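Local coordinates for uncharacterized protein (Staphylococcus aureus subsp. aureus Mu50, PDB 4QPV) that is of unknown function but belongs to the DUF1672 family and has a kinked-helix-beta-beta-beta repeat fold, at residues I180-D185 with K211-K216; F129-H134 with S168-E173; R54-F59 with K66-N71. All blocks are in the same frame, centred on the assembly; numbering follows the deposited sequence.

Contact 1: I180-D185 with K211-K216; sequences IPYTLD and KQLKDK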
loop_
_atom_site.group_PDB
_atom_site.type_symbol
_atom_site.label_atom_id
_atom_site.label_comp_id
_atom_site.label_asym_id
_atom_site.label_seq_id
_atom_site.Cartn_x
_atom_site.Cartn_y
_atom_site.Cartn_z
ATOM N N ILE A 180 1.432 -9.371 -8.071
ATOM C CA ILE A 180 0.517 -10.415 -8.501
ATOM C C ILE A 180 0.119 -11.275 -7.284
ATOM O O ILE A 180 1.002 -11.732 -6.547
ATOM C CB ILE A 180 1.157 -11.252 -9.644
ATOM C CG1 ILE A 180 1.364 -10.416 -10.947
ATOM C CG2 ILE A 180 0.423 -12.592 -9.917
ATOM C CD1 ILE A 180 0.110 -9.742 -11.569
ATOM N N PRO A 181 -1.201 -11.527 -7.092
ATOM C CA PRO A 181 -1.629 -12.378 -5.977
ATOM C C PRO A 181 -1.388 -13.872 -6.220
ATOM O O PRO A 181 -1.308 -14.322 -7.360
ATOM C CB PRO A 181 -3.129 -12.086 -5.880
ATOM C CG PRO A 181 -3.538 -11.747 -7.266
ATOM C CD PRO A 181 -2.362 -11.030 -7.868
ATOM N N TYR A 182 -1.264 -14.637 -5.133
ATOM C CA TYR A 182 -1.129 -16.096 -5.157
ATOM C C TYR A 182 -1.833 -16.627 -3.938
ATOM O O TYR A 182 -2.246 -15.841 -3.081
ATOM C CB TYR A 182 0.350 -16.557 -5.191
ATOM C CG TYR A 182 1.094 -16.168 -6.448
ATOM C CD1 TYR A 182 0.863 -16.827 -7.653
ATOM C CD2 TYR A 182 1.991 -15.101 -6.449
ATOM C CE1 TYR A 182 1.519 -16.447 -8.823
ATOM C CE2 TYR A 182 2.663 -14.721 -7.610
ATOM C CZ TYR A 182 2.426 -15.401 -8.793
ATOM O OH TYR A 182 3.084 -15.029 -9.943
ATOM N N THR A 183 -1.985 -17.936 -3.836
ATOM C CA THR A 183 -2.616 -18.508 -2.645
ATOM C C THR A 183 -1.614 -18.523 -1.478
ATOM O O THR A 183 -0.410 -18.357 -1.687
ATOM C CB THR A 183 -3.112 -19.927 -2.958
ATOM O OG1 THR A 183 -1.973 -20.734 -3.246
ATOM C CG2 THR A 183 -4.108 -19.960 -4.114
ATOM N N LEU A 184 -2.103 -18.777 -0.261
ATOM C CA LEU A 184 -1.229 -18.877 0.891
ATOM C C LEU A 184 -0.293 -20.100 0.737
ATOM O O LEU A 184 0.870 -20.012 1.134
ATOM C CB LEU A 184 -2.050 -18.943 2.190
ATOM C CG LEU A 184 -1.263 -18.805 3.495
ATOM C CD1 LEU A 184 -0.513 -17.481 3.555
ATOM C CD2 LEU A 184 -2.179 -18.956 4.693
ATOM N N ASP A 185 -0.772 -21.209 0.107
ATOM C CA ASP A 185 0.083 -22.378 -0.135
ATOM C C ASP A 185 1.232 -21.987 -1.052
ATOM O O ASP A 185 2.379 -22.332 -0.768
ATOM C CB ASP A 185 -0.707 -23.562 -0.729
ATOM C CG ASP A 185 -1.528 -24.346 0.280
ATOM O OD1 ASP A 185 -1.314 -24.158 1.499
ATOM O OD2 ASP A 185 -2.373 -25.162 -0.149
ATOM N N LYS A 211 9.477 -17.469 -12.711
ATOM C CA LYS A 211 9.648 -18.481 -13.748
ATOM C C LYS A 211 8.782 -19.697 -13.408
ATOM O O LYS A 211 8.027 -20.151 -14.259
ATOM C CB LYS A 211 11.130 -18.863 -13.898
ATOM C CG LYS A 211 11.475 -19.440 -15.262
ATOM C CD LYS A 211 12.974 -19.639 -15.434
ATOM C CE LYS A 211 13.320 -20.179 -16.802
ATOM N NZ LYS A 211 14.788 -20.347 -16.974
ATOM N N GLN A 212 8.834 -20.162 -12.148
ATOM C CA GLN A 212 8.084 -21.333 -11.674
ATOM C C GLN A 212 6.553 -21.104 -11.689
ATOM O O GLN A 212 5.803 -22.019 -12.047
ATOM C CB GLN A 212 8.549 -21.744 -10.262
ATOM C CG GLN A 212 10.026 -22.180 -10.151
ATOM C CD GLN A 212 10.532 -23.067 -11.276
ATOM O OE1 GLN A 212 10.008 -24.159 -11.535
ATOM N NE2 GLN A 212 11.578 -22.611 -11.966
ATOM N N LEU A 213 6.112 -19.884 -11.356
ATOM C CA LEU A 213 4.698 -19.486 -11.304
ATOM C C LEU A 213 4.207 -18.901 -12.635
ATOM O O LEU A 213 3.040 -18.506 -12.739
ATOM C CB LEU A 213 4.447 -18.483 -10.159
ATOM C CG LEU A 213 4.466 -19.083 -8.749
ATOM C CD1 LEU A 213 4.757 -18.018 -7.707
ATOM C CD2 LEU A 213 3.168 -19.819 -8.433
ATOM N N LYS A 214 5.107 -18.845 -13.639
ATOM C CA LYS A 214 4.861 -18.396 -15.008
ATOM C C LYS A 214 4.243 -16.980 -15.039
ATOM O O LYS A 214 3.196 -16.752 -15.651
ATOM C CB LYS A 214 4.001 -19.428 -15.771
ATOM C CG LYS A 214 4.797 -20.676 -16.189
ATOM C CD LYS A 214 4.110 -21.964 -15.788
ATOM C CE LYS A 214 4.969 -23.195 -16.005
ATOM N NZ LYS A 214 5.191 -23.497 -17.447
ATOM N N ASP A 215 4.924 -16.035 -14.379
ATOM C CA ASP A 215 4.548 -14.621 -14.367
ATOM C C ASP A 215 5.548 -13.838 -15.234
ATOM O O ASP A 215 6.712 -13.700 -14.862
ATOM C CB ASP A 215 4.480 -14.064 -12.928
ATOM C CG ASP A 215 4.220 -12.568 -12.856
ATOM O OD1 ASP A 215 3.515 -12.038 -13.761
ATOM O OD2 ASP A 215 4.732 -11.921 -11.907
ATOM N N LYS A 216 5.088 -13.340 -16.395
ATOM C CA LYS A 216 5.917 -12.597 -17.342
ATOM C C LYS A 216 5.708 -11.083 -17.217
ATOM O O LYS A 216 6.379 -10.316 -17.917
ATOM C CB LYS A 216 5.628 -13.054 -18.784
ATOM C CG LYS A 216 6.098 -14.480 -19.078
ATOM C CD LYS A 216 5.835 -14.881 -20.525
ATOM C CE LYS A 216 6.335 -16.270 -20.849
ATOM N NZ LYS A 216 5.507 -17.330 -20.208
HETATM O O HOH W 1 4.955 -13.128 -9.466
HETATM O O HOH W 2 1.609 -15.968 -12.173
#

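Contact 2: F129-H134 with S168-E173; sequences FEYRAH and SGFRNE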
loop_
_atom_site.group_PDB
_atom_site.type_symbol
_atom_site.label_atom_id
_atom_site.label_comp_id
_atom_site.label_asym_id
_atom_site.label_seq_id
_atom_site.Cartn_x
_atom_site.Cartn_y
_atom_site.Cartn_z
ATOM N N PHE A 129 7.637 -7.646 -0.973
ATOM C CA PHE A 129 8.741 -8.444 -1.520
ATOM C C PHE A 129 9.262 -7.788 -2.802
ATOM O O PHE A 129 10.475 -7.737 -3.026
ATOM C CB PHE A 129 8.273 -9.882 -1.811
ATOM C CG PHE A 129 8.163 -10.815 -0.627
ATOM C CD1 PHE A 129 7.232 -10.580 0.384
ATOM C CD2 PHE A 129 8.939 -11.966 -0.559
ATOM C CE1 PHE A 129 7.110 -11.469 1.466
ATOM C CE2 PHE A 129 8.824 -12.850 0.522
ATOM C CZ PHE A 129 7.896 -12.605 1.516
ATOM N N GLU A 130 8.331 -7.242 -3.614
ATOM C CA GLU A 130 8.656 -6.521 -4.842
ATOM C C GLU A 130 9.425 -5.254 -4.509
ATOM O O GLU A 130 10.393 -4.935 -5.201
ATOM C CB GLU A 130 7.403 -6.203 -5.677
ATOM C CG GLU A 130 6.771 -7.421 -6.344
ATOM C CD GLU A 130 7.579 -8.193 -7.380
ATOM O OE1 GLU A 130 8.711 -7.776 -7.716
ATOM O OE2 GLU A 130 7.046 -9.203 -7.893
ATOM N N TYR A 131 9.048 -4.581 -3.395
ATOM C CA TYR A 131 9.781 -3.404 -2.937
ATOM C C TYR A 131 11.224 -3.778 -2.638
ATOM O O TYR A 131 12.130 -3.136 -3.165
ATOM C CB TYR A 131 9.126 -2.772 -1.706
ATOM C CG TYR A 131 10.010 -1.709 -1.081
ATOM C CD1 TYR A 131 10.224 -0.486 -1.721
ATOM C CD2 TYR A 131 10.706 -1.961 0.102
ATOM C CE1 TYR A 131 11.061 0.485 -1.165
ATOM C CE2 TYR A 131 11.541 -0.995 0.667
ATOM C CZ TYR A 131 11.708 0.227 0.033
ATOM O OH TYR A 131 12.518 1.175 0.601
ATOM N N ARG A 132 11.437 -4.806 -1.803
ATOM C CA ARG A 132 12.790 -5.255 -1.467
ATOM C C ARG A 132 13.590 -5.619 -2.723
ATOM O O ARG A 132 14.728 -5.169 -2.860
ATOM C CB ARG A 132 12.744 -6.444 -0.503
ATOM C CG ARG A 132 14.135 -6.930 -0.133
ATOM C CD ARG A 132 14.072 -8.094 0.816
ATOM N NE ARG A 132 15.421 -8.570 1.100
ATOM C CZ ARG A 132 15.702 -9.647 1.827
ATOM N NH1 ARG A 132 14.725 -10.369 2.365
ATOM N NH2 ARG A 132 16.961 -10.016 2.014
ATOM N N ALA A 133 12.984 -6.371 -3.665
ATOM C CA ALA A 133 13.674 -6.799 -4.899
ATOM C C ALA A 133 14.120 -5.611 -5.789
ATOM O O ALA A 133 15.048 -5.772 -6.579
ATOM C CB ALA A 133 12.790 -7.737 -5.702
ATOM N N HIS A 134 13.475 -4.435 -5.646
ATOM C CA HIS A 134 13.791 -3.221 -6.427
ATOM C C HIS A 134 13.977 -2.007 -5.510
ATOM O O HIS A 134 13.692 -0.886 -5.928
ATOM C CB HIS A 134 12.648 -2.923 -7.420
ATOM C CG HIS A 134 12.371 -4.043 -8.366
ATOM N ND1 HIS A 134 13.059 -4.163 -9.559
ATOM C CD2 HIS A 134 11.499 -5.074 -8.255
ATOM C CE1 HIS A 134 12.596 -5.262 -10.130
ATOM N NE2 HIS A 134 11.653 -5.844 -9.382
ATOM N N SER A 168 -2.925 -1.337 0.744
ATOM C CA SER A 168 -2.799 -2.007 -0.559
ATOM C C SER A 168 -1.473 -2.740 -0.765
ATOM O O SER A 168 -1.309 -3.459 -1.759
ATOM C CB SER A 168 -2.956 -0.985 -1.678
ATOM O OG SER A 168 -1.972 0.032 -1.556
ATOM N N GLY A 169 -0.529 -2.511 0.121
ATOM C CA GLY A 169 0.811 -3.077 0.019
ATOM C C GLY A 169 1.840 -1.995 0.247
ATOM O O GLY A 169 1.596 -1.064 1.033
ATOM N N PHE A 170 2.996 -2.083 -0.444
ATOM C CA PHE A 170 4.026 -1.049 -0.303
ATOM C C PHE A 170 3.465 0.293 -0.744
ATOM O O PHE A 170 2.878 0.399 -1.825
ATOM C CB PHE A 170 5.333 -1.362 -1.099
ATOM C CG PHE A 170 6.306 -0.205 -0.939
ATOM C CD1 PHE A 170 7.091 -0.085 0.203
ATOM C CD2 PHE A 170 6.355 0.824 -1.882
ATOM C CE1 PHE A 170 7.903 1.037 0.405
ATOM C CE2 PHE A 170 7.186 1.930 -1.689
ATOM C CZ PHE A 170 7.956 2.026 -0.546
ATOM N N ARG A 171 3.666 1.318 0.091
ATOM C CA ARG A 171 3.167 2.647 -0.199
ATOM C C ARG A 171 3.905 3.687 0.594
ATOM O O ARG A 171 4.172 3.498 1.783
ATOM C CB ARG A 171 1.647 2.708 0.160
ATOM C CG ARG A 171 0.989 4.074 -0.073
ATOM C CD ARG A 171 -0.486 4.078 0.341
ATOM N NE ARG A 171 -1.326 3.171 -0.457
ATOM C CZ ARG A 171 -2.055 3.554 -1.504
ATOM N NH1 ARG A 171 -2.010 4.813 -1.928
ATOM N NH2 ARG A 171 -2.820 2.680 -2.144
ATOM N N ASN A 172 4.194 4.831 -0.056
ATOM C CA ASN A 172 4.734 5.987 0.640
ATOM C C ASN A 172 3.810 7.174 0.302
ATOM O O ASN A 172 2.710 6.982 -0.251
ATOM C CB ASN A 172 6.233 6.229 0.345
ATOM C CG ASN A 172 6.542 6.439 -1.111
ATOM O OD1 ASN A 172 5.750 7.013 -1.864
ATOM N ND2 ASN A 172 7.701 5.950 -1.541
ATOM N N GLU A 173 4.215 8.380 0.670
ATOM C CA GLU A 173 3.415 9.587 0.438
ATOM C C GLU A 173 3.057 9.781 -1.040
ATOM O O GLU A 173 1.991 10.309 -1.347
ATOM C CB GLU A 173 4.187 10.833 0.912
ATOM C CG GLU A 173 4.469 10.889 2.405
ATOM C CD GLU A 173 5.590 11.846 2.758
ATOM O OE1 GLU A 173 6.761 11.531 2.450
ATOM O OE2 GLU A 173 5.300 12.918 3.336
#

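Contact 3: R54-F59 with K66-N71; sequences RGEQFF and KVKATN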
loop_
_atom_site.group_PDB
_atom_site.type_symbol
_atom_site.label_atom_id
_atom_site.label_comp_id
_atom_site.label_asym_id
_atom_site.label_seq_id
_atom_site.Cartn_x
_atom_site.Cartn_y
_atom_site.Cartn_z
ATOM N N ARG A 54 -3.557 -9.535 18.277
ATOM C CA ARG A 54 -4.084 -10.628 17.430
ATOM C C ARG A 54 -3.789 -10.365 15.937
ATOM O O ARG A 54 -3.461 -11.303 15.205
ATOM C CB ARG A 54 -5.591 -10.861 17.664
ATOM C CG ARG A 54 -5.919 -11.382 19.087
ATOM C CD ARG A 54 -5.518 -12.843 19.251
ATOM N NE ARG A 54 -6.622 -13.747 18.929
ATOM C CZ ARG A 54 -6.484 -15.042 18.651
ATOM N NH1 ARG A 54 -5.277 -15.589 18.576
ATOM N NH2 ARG A 54 -7.550 -15.796 18.444
ATOM N N GLY A 55 -3.888 -9.113 15.506
ATOM C CA GLY A 55 -3.560 -8.735 14.126
ATOM C C GLY A 55 -2.103 -9.003 13.804
ATOM O O GLY A 55 -1.785 -9.630 12.790
ATOM N N GLU A 56 -1.207 -8.627 14.725
ATOM C CA GLU A 56 0.232 -8.891 14.570
ATOM C C GLU A 56 0.483 -10.405 14.538
ATOM O O GLU A 56 1.215 -10.899 13.668
ATOM C CB GLU A 56 1.016 -8.202 15.701
ATOM C CG GLU A 56 1.016 -6.680 15.526
ATOM C CD GLU A 56 1.320 -5.862 16.771
ATOM O OE1 GLU A 56 1.629 -6.456 17.832
ATOM O OE2 GLU A 56 1.226 -4.617 16.688
ATOM N N GLN A 57 -0.194 -11.154 15.436
ATOM C CA GLN A 57 -0.068 -12.614 15.474
ATOM C C GLN A 57 -0.477 -13.222 14.130
ATOM O O GLN A 57 0.178 -14.160 13.676
ATOM C CB GLN A 57 -0.934 -13.211 16.603
ATOM C CG GLN A 57 -0.823 -14.744 16.738
ATOM C CD GLN A 57 -1.820 -15.299 17.724
ATOM O OE1 GLN A 57 -2.656 -14.575 18.272
ATOM N NE2 GLN A 57 -1.728 -16.595 18.020
ATOM N N PHE A 58 -1.593 -12.732 13.535
ATOM C CA PHE A 58 -2.079 -13.249 12.252
ATOM C C PHE A 58 -0.975 -13.197 11.169
ATOM O O PHE A 58 -0.768 -14.179 10.448
ATOM C CB PHE A 58 -3.314 -12.466 11.772
ATOM C CG PHE A 58 -3.911 -12.999 10.486
ATOM C CD1 PHE A 58 -3.446 -12.560 9.248
ATOM C CD2 PHE A 58 -4.971 -13.902 10.512
ATOM C CE1 PHE A 58 -3.993 -13.062 8.055
ATOM C CE2 PHE A 58 -5.518 -14.401 9.325
ATOM C CZ PHE A 58 -5.028 -13.978 8.103
ATOM N N PHE A 59 -0.295 -12.065 11.054
ATOM C CA PHE A 59 0.745 -11.877 10.034
ATOM C C PHE A 59 1.965 -12.730 10.320
ATOM O O PHE A 59 2.601 -13.194 9.370
ATOM C CB PHE A 59 1.116 -10.398 9.891
ATOM C CG PHE A 59 0.119 -9.663 9.031
ATOM C CD1 PHE A 59 -1.063 -9.168 9.577
ATOM C CD2 PHE A 59 0.322 -9.533 7.655
ATOM C CE1 PHE A 59 -2.017 -8.534 8.765
ATOM C CE2 PHE A 59 -0.644 -8.930 6.843
ATOM C CZ PHE A 59 -1.805 -8.436 7.403
ATOM N N LYS A 66 7.093 -10.035 10.897
ATOM C CA LYS A 66 6.864 -9.195 12.065
ATOM C C LYS A 66 6.245 -7.872 11.595
ATOM O O LYS A 66 6.846 -7.145 10.802
ATOM C CB LYS A 66 8.186 -8.965 12.831
ATOM C CG LYS A 66 7.999 -8.383 14.235
ATOM C CD LYS A 66 9.285 -7.765 14.814
ATOM C CE LYS A 66 10.320 -8.782 15.249
ATOM N NZ LYS A 66 11.608 -8.140 15.628
ATOM N N VAL A 67 5.016 -7.585 12.042
ATOM C CA VAL A 67 4.319 -6.349 11.650
ATOM C C VAL A 67 3.951 -5.594 12.925
ATOM O O VAL A 67 3.988 -6.170 14.021
ATOM C CB VAL A 67 3.064 -6.595 10.727
ATOM C CG1 VAL A 67 3.425 -7.475 9.541
ATOM C CG2 VAL A 67 1.892 -7.222 11.514
ATOM N N LYS A 68 3.580 -4.331 12.768
ATOM C CA LYS A 68 3.133 -3.468 13.861
ATOM C C LYS A 68 1.758 -2.857 13.504
ATOM O O LYS A 68 1.622 -2.242 12.450
ATOM C CB LYS A 68 4.181 -2.359 14.123
ATOM C CG LYS A 68 3.875 -1.471 15.327
ATOM C CD LYS A 68 4.354 -2.099 16.636
ATOM C CE LYS A 68 4.057 -1.237 17.840
ATOM N NZ LYS A 68 4.160 -2.022 19.102
ATOM N N ALA A 69 0.761 -3.000 14.405
ATOM C CA ALA A 69 -0.555 -2.390 14.176
ATOM C C ALA A 69 -0.432 -0.856 14.116
ATOM O O ALA A 69 0.287 -0.255 14.914
ATOM C CB ALA A 69 -1.523 -2.785 15.292
ATOM N N THR A 70 -1.102 -0.241 13.156
ATOM C CA THR A 70 -1.107 1.222 13.026
ATOM C C THR A 70 -2.487 1.792 13.312
ATOM O O THR A 70 -2.611 2.982 13.578
ATOM C CB THR A 70 -0.680 1.641 11.613
ATOM O OG1 THR A 70 -1.637 1.113 10.699
ATOM C CG2 THR A 70 0.726 1.186 11.263
ATOM N N ASN A 71 -3.529 0.967 13.179
ATOM C CA ASN A 71 -4.892 1.432 13.388
ATOM C C ASN A 71 -5.815 0.290 13.647
ATOM O O ASN A 71 -5.708 -0.749 13.001
ATOM C CB ASN A 71 -5.406 2.256 12.172
ATOM C CG ASN A 71 -6.549 3.197 12.500
ATOM O OD1 ASN A 71 -6.944 3.357 13.661
ATOM N ND2 ASN A 71 -7.075 3.880 11.489
HETATM O O HOH W 3 3.682 -10.133 12.994
HETATM O O HOH W 4 1.262 -2.905 18.672
HETATM O O HOH W 5 4.003 -5.128 18.534
#

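Contact 1: I180-D185 with K211-K216
The Y182 ring and the L213 side chain reach toward each other from opposite directions, and the leucine ends up over one face of the ring. Its CD1 lies 3.7 Å from the Y182 ring centroid, 14° off the ring normal and shifted toward the rim: a CH-pi contact. Y182 holds CG anti to its carbonyl carbon (chi1 -65°), which carries the ring toward 211-216. L213 CD2 sits alongside, above the CD1-CE1 side of the tyrosine. Beyond the ring, Y182 OH comes within 3.4 Å of D215 CB, with the ring and carboxylate planes turned 67° apart. The hydroxyl engages 211-216 through two waters. Water 1, in the ring plane at its edge and 2.7 Å from Y182 OH, donates to D215 OD2; water 2 donates to the backbone L213 O. The other carboxylate oxygen, D215 OD1, bonds S217 OG, which would limit rotation of the group, while I180 CG1 packs 3.8 Å from D215 OD2. This is a surface contact, but L126 of helix 116-133 touches Y182, and L213 also touches E186 and Y190. What meets here are two helix ends: T183 is the N-cap of helix 184-190, paired with E186 in a manner consistent with a capping box, and K214, at positive phi, closes helix 199-212 in a Schellman motif.

Contact 2: F129-H134 with S168-E173
Y131 lays its ring flat against that of F170 in an offset stack, the planes at 6° and the centroids 4.1 Å apart. The contact begins at Y131 CB, which lies 3.9 Å from F170 CG and CD1. With CG anti to the backbone N (chi1 170°), the tyrosine heads for the loop, and Y131 CG meets F170 CD1 at 3.6 Å. The next atom, Y131 CD1, sits over the centre of the phenylalanine ring, its nearest atom being F170 CE1 at 3.5 Å; Y131 CE1 follows at the same distance from F170 CZ. The overlap favours one side of the tyrosine, since Y131 CE2 on the other side comes no nearer than 4.2 Å to F170 CE1. Helix 116-133 ends here, and H134, at the N-cap position of helix 135-147, forms the junction between the two consecutive helices. Across that junction Y131 OH bonds D139 OD1. V91 of strand 90-98 touches both side chains, and F170 N is held by S127 OG of the same helix as Y131. On the loop side, R171 NH2 donates over 2.8 Å to S168 OG, which lies 18° out of the guanidinium plane.

Contact 3: R54-F59 with K66-N71
E56 OE2 is gripped by A69 N and by water 4. The hydrogen bond from A69 N to E56 OE2, 2.8 Å long, is almost straight at 176° and uses the anti lone pair. Water 4 donates to E56 OE2 and accepts from K68 NZ, and water 5 joins E56 OE1 to the same ammonium group. Carboxylate and lysine are therefore linked through water: E56 OE2 and K68 NZ stay 4.6 Å apart, where the positive charge would still favour the ionised acid. An extended chain beyond CG carries the carboxylate to the strand, passing V67 O at 3.4 Å from E56 CG. The arrangement is a helix laid beside an edge strand: helix 48-63 turns back into strand 67-75, the first of a three-stranded antiparallel meander, and the N-to-C directions of the two segments lie 141° apart. K68 and T70 bond the neighbouring strand 78-87, whereas A69 N turns to the helix. Water 3 bridges E56 O and V67 N. On the buried side V67 fits both methyls against F59, CG1 and CG2 each 3.7 Å from F59 CB, the side chains crossing at about a right angle. The F59 side chain also touches F92 and I96 of strand 90-98.

Overall arrangement
From the N terminus, contact 3 comes first, closing the short turn that returns helix 48-63 along strand 67-75. After the remaining two strands of that sheet the chain enters helix 116-133, whose end forms contact 2 with the loop before strand 175-178. Contact 1 then opens just beyond that strand and closes around helices 184-190 and 199-212. The three loops are in series, neither nested nor crossing. Helix 116-133 connects them: it carries Y131 of contact 2, touches F59 of contact 3, and meets Y182 of contact 1. Contact 2 lies deepest; its centre is about 17 Å from that of contact 1 and about 18 Å from that of contact 3.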